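Local coordinates for protein putative amidohydrolase (Unidentified, PDB 3MKV) that probably hydrolyses dipeptides ending in proline, acting as a prolidase of the amidohydrolase superfamily with two zinc ions in a TIM-barrel active site, at residues A[62-67]-A[272-277]; A[73-78]-A[165-170]; A[106-111]-A[230-235]; A[134-139]-A[178-183]; A[249-254]-A[360-365]. All coordinates share one frame; numbering follows the deposited sequence.

Interaction 1: residues A[62-67]-A[272-277]; sequences IDLHVH and YVVPTL. With ZN (zinc ion), chain I; SO4 (sulfate ion), chain L.
H65 and L64 lean across the interior of the amidohydrolase TIM barrel onto T276 and V274. H65 opens the His-X-His motif of the superfamily, completed by H67. Its CB lies 4.0 Å from CG2 of T276, and the ring continues past the same methyl, which approaches obliquely near CG. With CG anti to the backbone N (chi1 -162°), the imidazole swings inward from strand 65-66. Its ND1 is hydrogen-bonded to E253, which fixes the ring's rotation and directs the opposite nitrogen at the metal: NE2 binds the zinc ion at 2.1 Å. H67 NE2 is the second ligand, also at 2.1 Å, and D326 and the carboxylated K193 complete the site. One residue earlier, L64 and V274 cross at about a right angle, L64 CD1 resting 3.9 Å from V274 CG2 and L64 CB 4.0 Å from V274 CG1. These apolar groups pack next to the metal ligands in the barrel interior. The corner between the strands is secured from within, as D63 folds back in an Asx turn. Its OD1 accepts from the backbone N of H65 at 2.8 Å, met nearly along the C-O bond in an almost straight bond of 170°.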
# COMPACT_ATOMS: atom_id res chain seq x y z
N ILE A 62 21.06 -37.98 19.66
CA ILE A 62 20.16 -36.84 19.45
C ILE A 62 20.92 -35.52 19.60
O ILE A 62 21.57 -35.29 20.61
CB ILE A 62 18.99 -36.89 20.46
CG1 ILE A 62 18.31 -38.27 20.41
CG2 ILE A 62 17.99 -35.76 20.21
CD1 ILE A 62 17.08 -38.40 21.29
N ASP A 63 20.84 -34.65 18.59
CA ASP A 63 21.40 -33.30 18.72
C ASP A 63 20.30 -32.24 18.77
O ASP A 63 19.49 -32.11 17.84
CB ASP A 63 22.41 -32.99 17.61
CG ASP A 63 23.12 -31.67 17.83
OD1 ASP A 63 22.54 -30.78 18.50
OD2 ASP A 63 24.25 -31.50 17.32
N LEU A 64 20.28 -31.48 19.87
CA LEU A 64 19.17 -30.60 20.20
C LEU A 64 19.32 -29.20 19.62
O LEU A 64 18.45 -28.35 19.81
CB LEU A 64 18.99 -30.50 21.72
CG LEU A 64 18.30 -31.66 22.44
CD1 LEU A 64 18.16 -31.34 23.94
CD2 LEU A 64 16.94 -31.94 21.81
N HIS A 65 20.42 -28.95 18.93
CA HIS A 65 20.65 -27.61 18.38
C HIS A 65 21.49 -27.63 17.11
O HIS A 65 22.69 -27.49 17.14
CB HIS A 65 21.30 -26.69 19.43
CG HIS A 65 21.17 -25.24 19.10
ND1 HIS A 65 20.54 -24.34 19.94
CD2 HIS A 65 21.57 -24.53 18.02
CE1 HIS A 65 20.57 -23.14 19.39
NE2 HIS A 65 21.18 -23.23 18.23
N VAL A 66 20.83 -27.81 15.98
CA VAL A 66 21.52 -27.70 14.70
C VAL A 66 20.81 -26.67 13.84
O VAL A 66 19.67 -26.29 14.10
CB VAL A 66 21.57 -29.07 13.94
CG1 VAL A 66 22.26 -30.13 14.79
CG2 VAL A 66 20.18 -29.54 13.57
N HIS A 67 21.52 -26.21 12.82
CA HIS A 67 20.91 -25.45 11.74
C HIS A 67 21.24 -26.13 10.42
O HIS A 67 22.35 -26.05 9.92
CB HIS A 67 21.40 -24.00 11.76
CG HIS A 67 21.08 -23.29 13.03
ND1 HIS A 67 19.82 -22.81 13.31
CD2 HIS A 67 21.85 -22.98 14.10
CE1 HIS A 67 19.83 -22.23 14.50
NE2 HIS A 67 21.05 -22.32 15.00
N TYR A 272 15.61 -26.91 31.01
CA TYR A 272 16.83 -27.54 30.51
C TYR A 272 17.75 -26.54 29.86
O TYR A 272 17.30 -25.54 29.29
CB TYR A 272 16.51 -28.60 29.47
CG TYR A 272 15.47 -29.62 29.85
CD1 TYR A 272 15.83 -30.92 30.16
CD2 TYR A 272 14.12 -29.29 29.85
CE1 TYR A 272 14.87 -31.87 30.49
CE2 TYR A 272 13.16 -30.22 30.18
CZ TYR A 272 13.54 -31.51 30.50
OH TYR A 272 12.59 -32.46 30.83
N VAL A 273 19.05 -26.82 29.93
CA VAL A 273 20.03 -26.06 29.16
C VAL A 273 20.71 -26.92 28.11
O VAL A 273 20.93 -28.11 28.30
CB VAL A 273 21.11 -25.38 30.05
CG1 VAL A 273 22.03 -24.53 29.19
CG2 VAL A 273 20.44 -24.50 31.11
N VAL A 274 21.02 -26.31 26.97
CA VAL A 274 21.69 -27.00 25.88
C VAL A 274 22.94 -26.22 25.48
O VAL A 274 22.87 -25.27 24.69
CB VAL A 274 20.79 -27.15 24.63
CG1 VAL A 274 21.51 -27.97 23.58
CG2 VAL A 274 19.45 -27.78 25.00
N PRO A 275 24.09 -26.63 26.03
CA PRO A 275 25.38 -26.03 25.73
C PRO A 275 25.77 -26.40 24.32
O PRO A 275 25.44 -27.49 23.85
CB PRO A 275 26.33 -26.72 26.73
CG PRO A 275 25.43 -27.37 27.76
CD PRO A 275 24.20 -27.73 27.00
N THR A 276 26.49 -25.51 23.63
CA THR A 276 26.91 -25.79 22.26
C THR A 276 28.38 -25.44 22.06
O THR A 276 28.74 -24.70 21.13
CB THR A 276 26.01 -25.05 21.25
OG1 THR A 276 26.07 -23.63 21.49
CG2 THR A 276 24.55 -25.51 21.40
N LEU A 277 29.23 -25.99 22.93
CA LEU A 277 30.66 -25.63 23.04
C LEU A 277 31.50 -25.76 21.76
O LEU A 277 32.35 -24.93 21.48
CB LEU A 277 31.33 -26.43 24.17
CG LEU A 277 30.66 -26.33 25.54
CD1 LEU A 277 31.41 -27.16 26.57
CD2 LEU A 277 30.58 -24.88 25.98
ZN ZN I . 21.81 -21.82 16.87
S SO4 L . 9.33 -31.59 31.31
O1 SO4 L . 9.94 -32.04 30.07
O2 SO4 L . 8.39 -32.59 31.79
O3 SO4 L . 10.37 -31.37 32.30
O4 SO4 L . 8.59 -30.34 31.08

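Interaction 2: residues A[73-78]-A[165-170]; sequences FNLPRV and GALGRV
L75 and L167 both carry CG anti to their carbonyl carbon (chi1 -59° and -60°), and the chains then run extended, so that each leucine presents a terminal methyl to the other. The two side chains cross at about a right angle: CD1 of L75 sits 3.6 Å from CD1 of L167, and CD2 of L75 is the more distant branch. A second point of approach lies at the end of the short helix 75-78, where the backbone of G165 runs close beneath the last residue. V78 O stands 3.6 Å from CA of G165, while V78 CG1 lies 3.8 Å from G165 O. With no side chain, glycine allows this close passage. Between the two points a water joins the backbones, donating to L75 O at 2.8 Å and to G165 O at 2.7 Å. Those two carbonyls face each other, and the water supplies the protons that neither can offer. The helix is capped at its start by N74, whose OD1 accepts from R77 N at 3.3 Å, the donor standing above the carbonyl plane rather than on a lone pair; N74 O also receives V78 N. The contact joins the short helix 75-78, which follows strand 65-66, to the loop leading into strand 168-170. L167 additionally packs on V69 and G109, touches H67, and pairs through its backbone with A135 of the parallel strand 135-137, so the leucine lies between the outlying helix and the metal-bearing end of the barrel.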
# COMPACT_ATOMS: atom_id res chain seq x y z
N PHE A 73 29.22 -19.74 7.00
CA PHE A 73 29.44 -18.89 8.17
C PHE A 73 28.73 -17.52 8.12
O PHE A 73 28.42 -16.94 9.16
CB PHE A 73 30.94 -18.67 8.41
CG PHE A 73 31.65 -19.85 9.04
CD1 PHE A 73 32.31 -20.78 8.25
CD2 PHE A 73 31.65 -20.02 10.42
CE1 PHE A 73 32.96 -21.87 8.83
CE2 PHE A 73 32.30 -21.11 11.01
CZ PHE A 73 32.96 -22.02 10.21
N ASN A 74 28.47 -17.01 6.92
CA ASN A 74 27.80 -15.72 6.77
C ASN A 74 26.29 -15.89 6.56
O ASN A 74 25.81 -16.09 5.43
CB ASN A 74 28.44 -14.91 5.63
CG ASN A 74 27.83 -13.53 5.47
OD1 ASN A 74 26.88 -13.16 6.18
ND2 ASN A 74 28.37 -12.75 4.53
N LEU A 75 25.54 -15.79 7.65
CA LEU A 75 24.13 -16.12 7.65
C LEU A 75 23.28 -15.09 6.90
O LEU A 75 22.38 -15.45 6.15
CB LEU A 75 23.64 -16.30 9.09
CG LEU A 75 24.40 -17.41 9.82
CD1 LEU A 75 23.90 -17.59 11.25
CD2 LEU A 75 24.29 -18.72 9.05
N PRO A 76 23.58 -13.79 7.09
CA PRO A 76 22.84 -12.80 6.34
C PRO A 76 22.96 -13.09 4.85
O PRO A 76 21.98 -12.97 4.11
CB PRO A 76 23.54 -11.49 6.68
CG PRO A 76 24.15 -11.73 8.02
CD PRO A 76 24.59 -13.18 7.97
N ARG A 77 24.15 -13.47 4.41
CA ARG A 77 24.34 -13.77 3.00
C ARG A 77 23.55 -15.01 2.58
O ARG A 77 23.05 -15.08 1.45
CB ARG A 77 25.81 -13.92 2.63
CG ARG A 77 25.97 -14.31 1.16
CD ARG A 77 27.42 -14.44 0.72
NE ARG A 77 27.49 -14.78 -0.70
CZ ARG A 77 27.68 -16.01 -1.18
NH1 ARG A 77 27.85 -17.04 -0.35
NH2 ARG A 77 27.72 -16.21 -2.48
N VAL A 78 23.44 -15.99 3.47
CA VAL A 78 22.71 -17.22 3.15
C VAL A 78 21.22 -16.98 2.83
O VAL A 78 20.63 -17.71 2.03
CB VAL A 78 22.89 -18.31 4.24
CG1 VAL A 78 22.15 -19.57 3.86
CG2 VAL A 78 24.38 -18.62 4.46
N GLY A 165 16.92 -19.89 3.11
CA GLY A 165 18.17 -19.65 3.81
C GLY A 165 18.03 -18.74 5.01
O GLY A 165 19.03 -18.35 5.61
N ALA A 166 16.79 -18.39 5.36
CA ALA A 166 16.52 -17.56 6.54
C ALA A 166 16.39 -18.39 7.80
O ALA A 166 15.49 -19.23 7.92
CB ALA A 166 15.26 -16.71 6.33
N LEU A 167 17.30 -18.17 8.74
CA LEU A 167 17.26 -18.84 10.05
C LEU A 167 16.22 -18.21 11.00
O LEU A 167 15.70 -18.87 11.91
CB LEU A 167 18.63 -18.81 10.72
CG LEU A 167 19.90 -19.43 10.13
CD1 LEU A 167 20.90 -19.66 11.28
CD2 LEU A 167 19.68 -20.72 9.36
N GLY A 168 15.95 -16.92 10.81
CA GLY A 168 14.97 -16.24 11.63
C GLY A 168 14.07 -15.26 10.91
O GLY A 168 14.07 -15.18 9.69
N ARG A 169 13.28 -14.52 11.68
CA ARG A 169 12.38 -13.51 11.17
C ARG A 169 12.22 -12.46 12.25
O ARG A 169 12.24 -12.79 13.43
CB ARG A 169 11.01 -14.11 10.86
CG ARG A 169 10.31 -14.67 12.10
CD ARG A 169 8.98 -15.32 11.74
NE ARG A 169 8.00 -14.33 11.31
CZ ARG A 169 6.77 -14.63 10.91
NH1 ARG A 169 6.36 -15.90 10.87
NH2 ARG A 169 5.93 -13.67 10.54
N VAL A 170 12.07 -11.20 11.85
CA VAL A 170 11.89 -10.11 12.80
C VAL A 170 10.43 -9.91 13.17
O VAL A 170 9.54 -10.03 12.33
CB VAL A 170 12.45 -8.79 12.27
CG1 VAL A 170 12.15 -7.65 13.26
CG2 VAL A 170 13.95 -8.92 12.03
O HOH W 1 20.28 -16.83 7.43

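Interaction 3: residues A[106-111]-A[230-235]; sequences RDAGGA and YVLAHA. With ZN (zinc ion), chain J.
R106 and Y230 reach toward each other from opposite directions and meet edge to edge, the guanidinium and phenol planes 32° apart. NH1 of R106 donates to Y230 OH at 2.9 Å, with an N-H...O angle of 155° and the oxygen only 5° out of the guanidinium plane. L232 approaches from a different side, its CD1 over one face of the guanidinium, 3.8 Å from NH2. The arginine starts out extended and bends at chi3, which turns its flat end toward these partners. Each nitrogen also has a partner outside: NE binds L64 O, NH1 also bonds T251 OG1, and NH2 forms a salt bridge with E253. The buried charge is probably balanced in part by E253, and several edges hold the group flat. A108 CB lies 4.2 Å from L232 CD1. Farther along, D107 OD1 accepts from G109 N in an Asx turn, and H234 ND1 binds a zinc ion at 2.4 Å, alongside H254 and the carboxylated K193. In the TIM barrel the contact spans the interior between strands 102-107 and 232-235; V231 faces outward onto helix 214-225, L232 packs on strand 251-254, and V362 of helix 348-362 touches R106 and Y230.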
# COMPACT_ATOMS: atom_id res chain seq x y z
N ARG A 106 17.14 -31.64 16.70
CA ARG A 106 16.24 -30.51 16.86
C ARG A 106 16.88 -29.34 16.15
O ARG A 106 17.98 -28.89 16.51
CB ARG A 106 16.00 -30.17 18.33
CG ARG A 106 14.86 -29.19 18.56
CD ARG A 106 14.69 -28.90 20.03
NE ARG A 106 15.87 -28.24 20.58
CZ ARG A 106 15.89 -27.63 21.76
NH1 ARG A 106 14.79 -27.59 22.49
NH2 ARG A 106 17.00 -27.07 22.21
N ASP A 107 16.20 -28.84 15.12
CA ASP A 107 16.71 -27.70 14.39
C ASP A 107 16.26 -26.42 15.07
O ASP A 107 15.07 -26.21 15.34
CB ASP A 107 16.30 -27.74 12.92
CG ASP A 107 16.89 -26.59 12.13
OD1 ASP A 107 16.39 -25.45 12.27
OD2 ASP A 107 17.85 -26.82 11.38
N ALA A 108 17.24 -25.56 15.37
CA ALA A 108 17.02 -24.41 16.22
C ALA A 108 16.65 -23.15 15.43
O ALA A 108 16.47 -22.09 16.01
CB ALA A 108 18.25 -24.17 17.08
N GLY A 109 16.53 -23.27 14.11
CA GLY A 109 16.14 -22.14 13.30
C GLY A 109 16.54 -22.30 11.85
O GLY A 109 17.72 -22.55 11.54
N GLY A 110 15.56 -22.17 10.96
CA GLY A 110 15.79 -22.32 9.54
C GLY A 110 14.88 -23.38 8.98
O GLY A 110 13.73 -23.11 8.64
N ALA A 111 15.40 -24.61 8.92
CA ALA A 111 14.65 -25.75 8.40
C ALA A 111 13.22 -25.74 8.87
O ALA A 111 12.94 -25.63 10.07
CB ALA A 111 15.31 -27.04 8.82
N TYR A 230 6.48 -26.01 23.18
CA TYR A 230 7.23 -25.16 24.10
C TYR A 230 8.17 -24.21 23.33
O TYR A 230 8.24 -24.24 22.10
CB TYR A 230 8.06 -26.03 25.06
CG TYR A 230 9.17 -26.77 24.36
CD1 TYR A 230 10.45 -26.22 24.27
CD2 TYR A 230 8.93 -27.99 23.73
CE1 TYR A 230 11.47 -26.88 23.58
CE2 TYR A 230 9.93 -28.65 23.06
CZ TYR A 230 11.19 -28.10 22.98
OH TYR A 230 12.18 -28.76 22.30
N VAL A 231 8.89 -23.40 24.08
CA VAL A 231 9.80 -22.41 23.53
C VAL A 231 11.24 -22.70 23.97
O VAL A 231 11.51 -22.99 25.13
CB VAL A 231 9.39 -20.99 24.00
CG1 VAL A 231 10.46 -19.94 23.64
CG2 VAL A 231 7.99 -20.60 23.45
N LEU A 232 12.18 -22.63 23.03
CA LEU A 232 13.59 -22.68 23.38
C LEU A 232 14.12 -21.30 23.07
O LEU A 232 13.65 -20.65 22.13
CB LEU A 232 14.35 -23.74 22.59
CG LEU A 232 14.35 -23.61 21.06
CD1 LEU A 232 15.71 -23.96 20.48
CD2 LEU A 232 13.24 -24.46 20.44
N ALA A 233 15.08 -20.83 23.87
CA ALA A 233 15.54 -19.46 23.79
C ALA A 233 17.03 -19.39 23.86
O ALA A 233 17.65 -19.95 24.75
CB ALA A 233 14.93 -18.65 24.91
N HIS A 234 17.61 -18.68 22.90
CA HIS A 234 19.04 -18.41 22.88
C HIS A 234 19.29 -17.31 23.92
O HIS A 234 18.65 -16.26 23.89
CB HIS A 234 19.41 -17.99 21.44
CG HIS A 234 20.64 -17.13 21.33
ND1 HIS A 234 21.75 -17.53 20.63
CD2 HIS A 234 20.89 -15.88 21.77
CE1 HIS A 234 22.66 -16.56 20.66
NE2 HIS A 234 22.16 -15.55 21.35
N ALA A 235 20.18 -17.58 24.87
CA ALA A 235 20.49 -16.66 25.98
C ALA A 235 21.85 -16.96 26.60
O ALA A 235 22.15 -18.12 26.90
CB ALA A 235 19.40 -16.72 27.05
ZN ZN J . 21.91 -19.48 19.21

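Interaction 4: residues A[134-139]-A[178-183]; sequences RALSQT and RRAVRE
The small parallel sheet of strands 135-137 and 168-170, within the amidohydrolase domain, is covered by helix 174-187, and here L136 packs against A180 and V181. One branch does the touching: CD2 of the leucine lies 3.5 Å from CG2 of V181 and 4.2 Å from CB of A180, entering beside two successive helix residues. L136 and V181 cross at about a right angle, so a methyl meets a methyl rather than the chains running alongside. I220 of helix 214-225 touches both L136 and V181, closing the apolar cluster. A polar bridge flanks it. NH2 of R134 gives a proton to a water at 3.1 Å lying in the guanidinium plane, and that water donates to E183 OE1 at 3.2 Å. The same carboxylate oxygen forms a salt bridge with R169, next to strand 135-137 in the sheet. R182, on the same helix, forms salt bridges with D172 and E216 of a neighbouring subunit. Strand and helix are thus joined by dispersion forces at the leucine, whereas NH2 of R134 and OE1 of E183, 5.2 Å apart, are not in direct contact but are joined through the water, and their opposite charges probably still attract.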
# COMPACT_ATOMS: atom_id res chain seq x y z
N ARG A 134 11.35 -20.55 11.57
CA ARG A 134 12.25 -19.41 11.73
C ARG A 134 12.31 -18.93 13.18
O ARG A 134 11.29 -18.82 13.85
CB ARG A 134 11.83 -18.26 10.82
CG ARG A 134 12.19 -18.49 9.37
CD ARG A 134 11.54 -17.43 8.50
NE ARG A 134 10.09 -17.62 8.36
CZ ARG A 134 9.26 -16.65 7.99
NH1 ARG A 134 9.72 -15.44 7.76
NH2 ARG A 134 7.96 -16.90 7.87
N ALA A 135 13.52 -18.66 13.65
CA ALA A 135 13.71 -18.10 14.98
C ALA A 135 13.06 -16.73 15.06
O ALA A 135 13.19 -15.91 14.15
CB ALA A 135 15.19 -17.98 15.27
N LEU A 136 12.36 -16.46 16.16
CA LEU A 136 11.81 -15.13 16.39
C LEU A 136 12.84 -14.18 17.02
O LEU A 136 13.45 -14.48 18.03
CB LEU A 136 10.55 -15.19 17.25
CG LEU A 136 9.21 -15.32 16.50
CD1 LEU A 136 9.18 -16.50 15.55
CD2 LEU A 136 8.07 -15.42 17.50
N SER A 137 13.03 -13.03 16.39
CA SER A 137 13.95 -12.04 16.91
C SER A 137 13.26 -10.68 16.89
O SER A 137 12.35 -10.44 16.08
CB SER A 137 15.21 -11.99 16.05
OG SER A 137 16.04 -10.91 16.43
N GLN A 138 13.69 -9.80 17.79
CA GLN A 138 13.22 -8.42 17.78
C GLN A 138 14.10 -7.67 16.79
O GLN A 138 15.12 -8.19 16.32
CB GLN A 138 13.39 -7.80 19.17
CG GLN A 138 14.85 -7.70 19.59
CD GLN A 138 15.09 -6.84 20.81
OE1 GLN A 138 14.70 -7.18 21.93
NE2 GLN A 138 15.75 -5.71 20.60
N THR A 139 13.71 -6.44 16.49
CA THR A 139 14.51 -5.57 15.65
C THR A 139 15.90 -5.34 16.26
O THR A 139 16.02 -4.96 17.43
CB THR A 139 13.81 -4.24 15.47
OG1 THR A 139 12.62 -4.44 14.69
CG2 THR A 139 14.72 -3.23 14.79
N ARG A 178 2.64 -12.86 18.50
CA ARG A 178 1.56 -13.84 18.52
C ARG A 178 1.29 -14.34 17.12
O ARG A 178 1.31 -15.54 16.87
CB ARG A 178 0.28 -13.25 19.11
CG ARG A 178 0.04 -13.62 20.56
CD ARG A 178 -1.24 -13.01 21.09
NE ARG A 178 -1.28 -13.09 22.54
CZ ARG A 178 -2.03 -12.32 23.32
NH1 ARG A 178 -1.99 -12.48 24.64
NH2 ARG A 178 -2.83 -11.39 22.80
N ARG A 179 1.06 -13.42 16.19
CA ARG A 179 0.77 -13.80 14.82
C ARG A 179 1.91 -14.64 14.23
O ARG A 179 1.67 -15.66 13.59
CB ARG A 179 0.50 -12.56 13.96
CG ARG A 179 -0.28 -12.87 12.67
CD ARG A 179 -0.85 -11.60 11.99
NE ARG A 179 -0.13 -10.39 12.39
CZ ARG A 179 -0.64 -9.43 13.16
NH1 ARG A 179 -1.89 -9.51 13.62
NH2 ARG A 179 0.10 -8.37 13.48
N ALA A 180 3.14 -14.22 14.46
CA ALA A 180 4.30 -14.93 13.97
C ALA A 180 4.32 -16.36 14.48
O ALA A 180 4.49 -17.30 13.70
CB ALA A 180 5.58 -14.19 14.37
N VAL A 181 4.14 -16.55 15.78
CA VAL A 181 4.18 -17.90 16.32
C VAL A 181 3.06 -18.73 15.73
O VAL A 181 3.25 -19.89 15.42
CB VAL A 181 4.04 -17.90 17.85
CG1 VAL A 181 3.73 -19.31 18.36
CG2 VAL A 181 5.31 -17.36 18.49
N ARG A 182 1.89 -18.12 15.59
CA ARG A 182 0.75 -18.82 15.04
C ARG A 182 1.02 -19.24 13.59
O ARG A 182 0.66 -20.34 13.17
CB ARG A 182 -0.52 -17.97 15.15
CG ARG A 182 -1.04 -17.83 16.59
CD ARG A 182 -2.17 -16.81 16.68
NE ARG A 182 -2.68 -16.71 18.04
CZ ARG A 182 -3.54 -15.79 18.46
NH1 ARG A 182 -4.02 -14.88 17.62
NH2 ARG A 182 -3.94 -15.80 19.72
N GLU A 183 1.70 -18.37 12.85
CA GLU A 183 2.14 -18.67 11.49
C GLU A 183 3.12 -19.84 11.41
O GLU A 183 2.97 -20.74 10.57
CB GLU A 183 2.74 -17.42 10.82
CG GLU A 183 1.71 -16.30 10.68
CD GLU A 183 2.28 -15.05 10.04
OE1 GLU A 183 3.43 -15.10 9.57
OE2 GLU A 183 1.58 -14.01 10.02
O HOH W 2 5.26 -15.68 7.06

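Interaction 5: residues A[249-254]-A[360-365]; sequences VRTIEH and AEVLGM. With ZN (zinc ion), chain J; SO4 (sulfate ion), chain L.
R250, leading into strand 251-254 of the TIM barrel, spreads its guanidinium between a sulfate ion and the carbonyls at the Schellman-type end of helix 348-362. Two of its nitrogens grip one oxygen: NH1 donates to V362 O at 3.0 Å and NH2 to the same atom at 3.3 Å, both from one face of the carbonyl plane, while that oxygen stays within 5° of the guanidinium plane. NH2 also makes a weak bond to E361 O. On the sulfate side, NH2 reaches O1 at 2.7 Å and NE reaches O4 at 3.1 Å, the latter nearly straight at 168°. The sulfate, probably from the crystallisation liquor, is held by Y272 as well. In the Schellman motif M365 N bonds A360 O, G364 N bonds E361 O, and G364 has positive phi. A positive group at this carbonyl end would be favoured by the helix dipole. The extended R250 side chain, with CG anti to the backbone N (chi1 -176°), carries the guanidinium out to the helix. Behind it lies the packing, in which CG2 of T251 meets CG1 of V362 at 3.6 Å, the side chains oblique. At the other end of the strand H254 binds a zinc ion through NE2. Between them, T251 OG1, which also accepts from R106, donates to E253 OE2 at 2.8 Å, meeting it nearly along the C-O bond.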
# COMPACT_ATOMS: atom_id res chain seq x y z
N VAL A 249 9.99 -20.03 29.42
CA VAL A 249 10.79 -20.73 28.42
C VAL A 249 11.26 -22.10 28.95
O VAL A 249 11.73 -22.18 30.08
CB VAL A 249 12.01 -19.88 28.05
CG1 VAL A 249 12.98 -20.67 27.22
CG2 VAL A 249 11.57 -18.64 27.32
N ARG A 250 11.13 -23.15 28.14
CA ARG A 250 11.46 -24.52 28.59
C ARG A 250 12.93 -24.96 28.42
O ARG A 250 13.51 -25.57 29.32
CB ARG A 250 10.54 -25.54 27.94
CG ARG A 250 10.73 -26.98 28.42
CD ARG A 250 9.41 -27.76 28.31
NE ARG A 250 9.64 -29.21 28.37
CZ ARG A 250 10.26 -29.91 27.42
NH1 ARG A 250 10.72 -29.29 26.34
NH2 ARG A 250 10.45 -31.21 27.56
N THR A 251 13.53 -24.67 27.27
CA THR A 251 14.96 -24.96 27.13
C THR A 251 15.74 -23.70 26.84
O THR A 251 15.26 -22.82 26.12
CB THR A 251 15.28 -26.12 26.11
OG1 THR A 251 15.17 -25.67 24.75
CG2 THR A 251 14.36 -27.31 26.32
N ILE A 252 16.93 -23.62 27.42
CA ILE A 252 17.83 -22.50 27.22
C ILE A 252 19.03 -22.95 26.40
O ILE A 252 19.57 -24.04 26.61
CB ILE A 252 18.36 -21.99 28.56
CG1 ILE A 252 17.22 -21.45 29.43
CG2 ILE A 252 19.45 -20.96 28.32
CD1 ILE A 252 16.62 -20.13 28.94
N GLU A 253 19.44 -22.11 25.47
CA GLU A 253 20.44 -22.51 24.50
C GLU A 253 21.76 -21.80 24.77
O GLU A 253 21.80 -20.57 24.90
CB GLU A 253 19.95 -22.23 23.07
CG GLU A 253 18.58 -22.81 22.74
CD GLU A 253 18.49 -24.32 22.92
OE1 GLU A 253 19.24 -25.06 22.22
OE2 GLU A 253 17.66 -24.78 23.75
N HIS A 254 22.82 -22.59 24.86
CA HIS A 254 24.16 -22.07 25.12
C HIS A 254 24.35 -21.89 26.62
O HIS A 254 24.94 -22.75 27.29
CB HIS A 254 24.39 -20.77 24.36
CG HIS A 254 24.06 -20.86 22.90
ND1 HIS A 254 24.61 -21.81 22.07
CD2 HIS A 254 23.26 -20.10 22.13
CE1 HIS A 254 24.15 -21.64 20.84
NE2 HIS A 254 23.32 -20.61 20.85
N ALA A 360 16.00 -36.82 24.69
CA ALA A 360 14.69 -37.40 24.40
C ALA A 360 13.62 -36.78 25.30
O ALA A 360 12.47 -36.60 24.91
CB ALA A 360 14.73 -38.90 24.60
N GLU A 361 14.03 -36.44 26.52
CA GLU A 361 13.13 -35.84 27.48
C GLU A 361 12.74 -34.46 26.96
O GLU A 361 11.56 -34.09 26.95
CB GLU A 361 13.81 -35.74 28.83
CG GLU A 361 12.93 -36.11 30.01
CD GLU A 361 13.60 -35.85 31.36
OE1 GLU A 361 14.85 -35.96 31.45
OE2 GLU A 361 12.87 -35.54 32.34
N VAL A 362 13.74 -33.69 26.54
CA VAL A 362 13.52 -32.38 25.95
C VAL A 362 12.49 -32.40 24.81
O VAL A 362 11.78 -31.42 24.59
CB VAL A 362 14.82 -31.78 25.42
CG1 VAL A 362 14.54 -30.51 24.62
CG2 VAL A 362 15.79 -31.50 26.57
N LEU A 363 12.42 -33.52 24.09
CA LEU A 363 11.58 -33.63 22.91
C LEU A 363 10.21 -34.21 23.23
O LEU A 363 9.38 -34.36 22.33
CB LEU A 363 12.25 -34.53 21.85
CG LEU A 363 13.63 -34.14 21.33
CD1 LEU A 363 14.21 -35.25 20.49
CD2 LEU A 363 13.56 -32.86 20.51
N GLY A 364 9.99 -34.54 24.49
CA GLY A 364 8.75 -35.17 24.92
C GLY A 364 8.65 -36.58 24.38
O GLY A 364 7.56 -37.08 24.08
N MET A 365 9.81 -37.23 24.26
CA MET A 365 9.90 -38.56 23.67
C MET A 365 10.52 -39.59 24.63
O MET A 365 11.15 -40.55 24.18
CB MET A 365 10.67 -38.52 22.34
CG MET A 365 9.97 -37.74 21.22
SD MET A 365 8.53 -38.58 20.50
CE MET A 365 7.51 -37.20 20.06
ZN ZN J . 21.91 -19.48 19.21
S SO4 L . 9.33 -31.59 31.31
O1 SO4 L . 9.94 -32.04 30.07
O2 SO4 L . 8.39 -32.59 31.79
O3 SO4 L . 10.37 -31.37 32.30
O4 SO4 L . 8.59 -30.34 31.08

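Interactions 1, 3 and 5 form one cluster in the barrel interior, their centres 9 to 10 Å apart. Parallel strands 232-235, 251-254 and 272-274 supply one side of each, and neighbouring strands 56-63 and 102-107 face them in interactions 1 and 3; helix 348-362 joins from outside in interaction 5. Interactions 3 and 5 share one zinc ion, and interaction 1 holds the other. Interactions 2 and 4 lie toward the edge of the chain, their centres about 15 Å apart, linked through parallel strands 135-137 and 168-170. Along the chain interaction 5 interleaves with 1, and 2 with 3 and 4. L167 links interaction 2 to H67 and G109, while interactions 1, 3 and 5 bring distant sequence to the two-metal centre.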